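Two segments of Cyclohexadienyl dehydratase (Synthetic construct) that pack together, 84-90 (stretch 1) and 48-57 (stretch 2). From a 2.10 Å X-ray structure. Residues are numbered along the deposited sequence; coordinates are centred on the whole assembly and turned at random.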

ATOM      1  N   ASP A  84      17.586  -7.037  -7.148  1.00 39.22           N
ATOM      2  CA  ASP A  84      18.137  -5.752  -6.708  1.00 39.74           C
ATOM      3  C   ASP A  84      17.183  -5.025  -5.786  1.00 40.44           C
ATOM      4  O   ASP A  84      17.579  -4.174  -4.987  1.00 37.77           O
ATOM      5  CB  ASP A  84      18.349  -4.880  -7.940  1.00 45.77           C
ATOM      6  CG  ASP A  84      19.356  -5.497  -8.935  1.00 47.21           C
ATOM      7  OD1 ASP A  84      20.461  -5.785  -8.493  1.00 44.72           O
ATOM      8  OD2 ASP A  84      19.010  -5.769 -10.096  1.00 45.79           O
ATOM      9  N   ILE A  85      15.888  -5.340  -5.905  1.00 38.26           N
ATOM     10  CA  ILE A  85      14.894  -4.627  -5.166  1.00 34.96           C
ATOM     11  C   ILE A  85      13.653  -5.519  -5.150  1.00 34.93           C
ATOM     12  O   ILE A  85      13.313  -6.238  -6.158  1.00 33.07           O
ATOM     13  CB  ILE A  85      14.616  -3.299  -5.815  1.00 35.56           C
ATOM     14  CG1 ILE A  85      13.584  -2.470  -5.049  1.00 33.45           C
ATOM     15  CG2 ILE A  85      14.076  -3.487  -7.230  1.00 38.20           C
ATOM     16  CD1 ILE A  85      13.561  -0.983  -5.508  1.00 30.93           C
ATOM     17  N   ALA A  86      12.964  -5.482  -4.009  1.00 34.26           N
ATOM     18  CA  ALA A  86      11.683  -6.163  -3.873  1.00 33.65           C
ATOM     19  C   ALA A  86      10.521  -5.196  -4.030  1.00 34.06           C
ATOM     20  O   ALA A  86      10.445  -4.234  -3.277  1.00 30.98           O
ATOM     21  CB  ALA A  86      11.631  -6.870  -2.572  1.00 34.47           C
ATOM     22  N   MET A  87       9.613  -5.463  -4.988  1.00 33.55           N
ATOM     23  CA  MET A  87       8.537  -4.551  -5.289  1.00 29.68           C
ATOM     24  C   MET A  87       7.312  -5.412  -5.404  1.00 33.09           C
ATOM     25  O   MET A  87       7.186  -6.254  -6.347  1.00 35.60           O
ATOM     26  CB  MET A  87       8.788  -3.857  -6.626  1.00 31.51           C
ATOM     27  CG  MET A  87      10.047  -2.998  -6.589  1.00 32.92           C
ATOM     28  SD  MET A  87      10.477  -2.187  -8.059  1.00 32.27           S
ATOM     29  CE  MET A  87       9.480  -0.726  -7.995  1.00 34.89           C
ATOM     30  N   GLY A  88       6.389  -5.215  -4.448  1.00 33.92           N
ATOM     31  CA  GLY A  88       5.283  -6.158  -4.301  1.00 34.97           C
ATOM     32  C   GLY A  88       4.418  -6.030  -3.049  1.00 32.83           C
ATOM     33  O   GLY A  88       4.153  -7.048  -2.387  1.00 32.04           O
ATOM     34  N   GLY A  89       3.919  -4.833  -2.849  1.00 29.49           N
ATOM     35  CA  GLY A  89       3.175  -4.426  -1.639  1.00 33.27           C
ATOM     36  C   GLY A  89       3.829  -4.739  -0.314  1.00 33.12           C
ATOM     37  O   GLY A  89       3.143  -5.081   0.647  1.00 31.69           O
ATOM     38  N   VAL A  90       5.150  -4.621  -0.221  1.00 31.52           N
ATOM     39  CA  VAL A  90       5.823  -5.008   1.017  1.00 28.96           C
ATOM     40  C   VAL A  90       5.550  -3.975   2.067  1.00 30.63           C
ATOM     41  O   VAL A  90       5.951  -2.831   1.952  1.00 29.89           O
ATOM     42  CB  VAL A  90       7.338  -5.149   0.831  1.00 30.21           C
ATOM     43  CG1 VAL A  90       8.009  -5.619   2.073  1.00 30.81           C
ATOM     44  CG2 VAL A  90       7.632  -6.210  -0.258  1.00 31.85           C
TER
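Stretch 2, residues 48-57: FDIDVAKSLA

Stretch 2 is helical from Phe48 to Ala57, and the helix continues beyond it. Its backbone bonds run in the regular i to i+4 pattern, for example Ala53 N to Asp49 O at 2.8 Å and Leu56 N to Val52 O at 2.8 Å. Stretch 1 is extended at Ile85 and Ala86 and turns at the glycines. The two run in opposite senses: Asp49, early in the helix, lies by Gly88 and Gly89, while Leu56, two turns later, reaches Ile85. The CA atoms of Gly88 and Asp49 are 5.5 Å apart.

Val52, Asp49 and Leu56 point their CA-to-CB bonds toward stretch 1; Ala53 points sideways. Lys54 points away, and its extended chain (m, t, t, t) makes no contact here.

Met87 is the centre of the contact and has the largest covered area. Its chi1 is m and chi2 is t, which carries the sulfur out along the helix. Chi3 is p, at 84°, and places CE among three helix residues. Met87 CE lies 3.6 Å from Val52 CG1, 3.8 Å from Ala53 CA and 4.1 Å from Leu56 CD2. Met87 SD lies 4.0 Å from Ala53 CB, and Met87 CE lies over the helix backbone at Ala53 CA.

Leu56 has chi1 t and chi2 p. Leu56 CD2 meets both Met87 CE and Ile85 CD1, the latter at 4.1 Å. Ile85 is t at chi1 and chi2, so its CD1 extends to this contact.

Asp49 supplies the polar end. With chi1 at -75° (m), Asp49 OD2 accepts a nearly straight hydrogen bond from Gly89 N, 2.9 Å long with an angle of 169°. Gly88 N is 3.5 Å from Asp49 OD2, but the angle is poor and no bond forms. Gly89 has positive phi (50°), which by itself favours glycine.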

ATOM      1  N   PHE A  48      -0.244  -3.340  -9.515  1.00 34.44           N
ATOM      2  CA  PHE A  48       0.264  -2.027  -9.154  1.00 35.73           C
ATOM      3  C   PHE A  48       1.795  -1.909  -9.170  1.00 33.13           C
ATOM      4  O   PHE A  48       2.346  -1.009  -9.807  1.00 32.77           O
ATOM      5  CB  PHE A  48      -0.311  -1.713  -7.755  1.00 37.00           C
ATOM      6  CG  PHE A  48      -0.025  -0.328  -7.195  1.00 33.55           C
ATOM      7  CD1 PHE A  48       1.216  -0.008  -6.679  1.00 33.34           C
ATOM      8  CD2 PHE A  48      -1.039   0.559  -7.001  1.00 34.67           C
ATOM      9  CE1 PHE A  48       1.448   1.222  -6.087  1.00 32.76           C
ATOM     10  CE2 PHE A  48      -0.816   1.816  -6.426  1.00 34.92           C
ATOM     11  CZ  PHE A  48       0.432   2.145  -5.980  1.00 35.35           C
ATOM     12  N   ASP A  49       2.495  -2.791  -8.441  1.00 32.78           N
ATOM     13  CA  ASP A  49       3.927  -2.668  -8.384  1.00 30.21           C
ATOM     14  C   ASP A  49       4.678  -3.301  -9.574  1.00 32.79           C
ATOM     15  O   ASP A  49       5.907  -3.071  -9.713  1.00 31.40           O
ATOM     16  CB  ASP A  49       4.470  -3.189  -7.086  1.00 28.86           C
ATOM     17  CG  ASP A  49       4.212  -2.242  -5.942  1.00 31.75           C
ATOM     18  OD1 ASP A  49       4.264  -0.995  -6.128  1.00 33.26           O
ATOM     19  OD2 ASP A  49       3.996  -2.740  -4.805  1.00 31.29           O
ATOM     20  N   ILE A  50       3.941  -4.018 -10.429  1.00 31.65           N
ATOM     21  CA  ILE A  50       4.478  -4.532 -11.667  1.00 32.25           C
ATOM     22  C   ILE A  50       4.530  -3.377 -12.591  1.00 35.71           C
ATOM     23  O   ILE A  50       5.566  -3.200 -13.257  1.00 34.22           O
ATOM     24  CB  ILE A  50       3.657  -5.660 -12.228  1.00 33.52           C
ATOM     25  CG1 ILE A  50       3.502  -6.772 -11.222  1.00 32.09           C
ATOM     26  CG2 ILE A  50       4.186  -6.173 -13.582  1.00 40.15           C
ATOM     27  CD1 ILE A  50       4.760  -7.438 -10.735  1.00 33.24           C
ATOM     28  N   ASP A  51       3.456  -2.565 -12.606  1.00 35.75           N
ATOM     29  CA  ASP A  51       3.488  -1.348 -13.344  1.00 37.16           C
ATOM     30  C   ASP A  51       4.646  -0.438 -12.837  1.00 36.16           C
ATOM     31  O   ASP A  51       5.338   0.232 -13.623  1.00 37.15           O
ATOM     32  CB  ASP A  51       2.185  -0.582 -13.204  1.00 36.17           C
ATOM     33  CG  ASP A  51       1.063  -1.163 -13.975  1.00 39.84           C
ATOM     34  OD1 ASP A  51       1.245  -2.190 -14.661  1.00 40.47           O
ATOM     35  OD2 ASP A  51      -0.024  -0.512 -13.980  1.00 38.26           O
ATOM     36  N   VAL A  52       4.771  -0.263 -11.531  1.00 33.49           N
ATOM     37  CA  VAL A  52       5.818   0.658 -10.991  1.00 31.19           C
ATOM     38  C   VAL A  52       7.222   0.121 -11.342  1.00 32.95           C
ATOM     39  O   VAL A  52       8.084   0.849 -11.741  1.00 31.76           O
ATOM     40  CB  VAL A  52       5.718   0.723  -9.452  1.00 32.38           C
ATOM     41  CG1 VAL A  52       6.813   1.533  -8.827  1.00 31.72           C
ATOM     42  CG2 VAL A  52       4.403   1.307  -8.997  1.00 33.93           C
ATOM     43  N   ALA A  53       7.425  -1.179 -11.196  1.00 33.62           N
ATOM     44  CA  ALA A  53       8.688  -1.781 -11.525  1.00 33.37           C
ATOM     45  C   ALA A  53       9.120  -1.439 -12.932  1.00 36.28           C
ATOM     46  O   ALA A  53      10.264  -1.138 -13.160  1.00 38.45           O
ATOM     47  CB  ALA A  53       8.615  -3.278 -11.386  1.00 31.70           C
ATOM     48  N   LYS A  54       8.193  -1.497 -13.888  1.00 34.98           N
ATOM     49  CA  LYS A  54       8.525  -1.204 -15.243  1.00 38.49           C
ATOM     50  C   LYS A  54       8.891   0.207 -15.412  1.00 37.93           C
ATOM     51  O   LYS A  54       9.739   0.553 -16.175  1.00 39.58           O
ATOM     52  CB  LYS A  54       7.346  -1.480 -16.166  1.00 40.34           C
ATOM     53  CG  LYS A  54       7.162  -2.960 -16.208  1.00 41.42           C
ATOM     54  CD  LYS A  54       5.928  -3.317 -17.007  1.00 46.46           C
ATOM     55  CE  LYS A  54       5.937  -4.831 -17.110  1.00 49.59           C
ATOM     56  NZ  LYS A  54       4.629  -5.248 -17.678  1.00 53.79           N
ATOM     57  N   SER A  55       8.213   1.060 -14.718  1.00 37.99           N
ATOM     58  CA  SER A  55       8.557   2.466 -14.825  1.00 40.00           C
ATOM     59  C   SER A  55       9.932   2.787 -14.122  1.00 39.16           C
ATOM     60  O   SER A  55      10.729   3.568 -14.633  1.00 39.74           O
ATOM     61  CB  SER A  55       7.321   3.206 -14.301  1.00 42.74           C
ATOM     62  OG  SER A  55       7.688   4.504 -14.059  1.00 47.87           O
ATOM     63  N   LEU A  56      10.288   2.095 -13.040  1.00 34.18           N
ATOM     64  CA  LEU A  56      11.627   2.278 -12.498  1.00 34.02           C
ATOM     65  C   LEU A  56      12.713   1.833 -13.489  1.00 34.38           C
ATOM     66  O   LEU A  56      13.656   2.556 -13.738  1.00 34.96           O
ATOM     67  CB  LEU A  56      11.799   1.541 -11.185  1.00 32.87           C
ATOM     68  CG  LEU A  56      13.158   1.616 -10.477  1.00 35.27           C
ATOM     69  CD1 LEU A  56      13.572   3.066 -10.283  1.00 36.16           C
ATOM     70  CD2 LEU A  56      13.091   0.928  -9.096  1.00 35.46           C
ATOM     71  N   ALA A  57      12.569   0.653 -14.085  1.00 38.09           N
ATOM     72  CA  ALA A  57      13.536   0.169 -15.087  1.00 38.37           C
ATOM     73  C   ALA A  57      13.711   1.161 -16.216  1.00 41.29           C
ATOM     74  O   ALA A  57      14.829   1.437 -16.647  1.00 39.69           O
ATOM     75  CB  ALA A  57      13.143  -1.200 -15.653  1.00 42.51           C
TER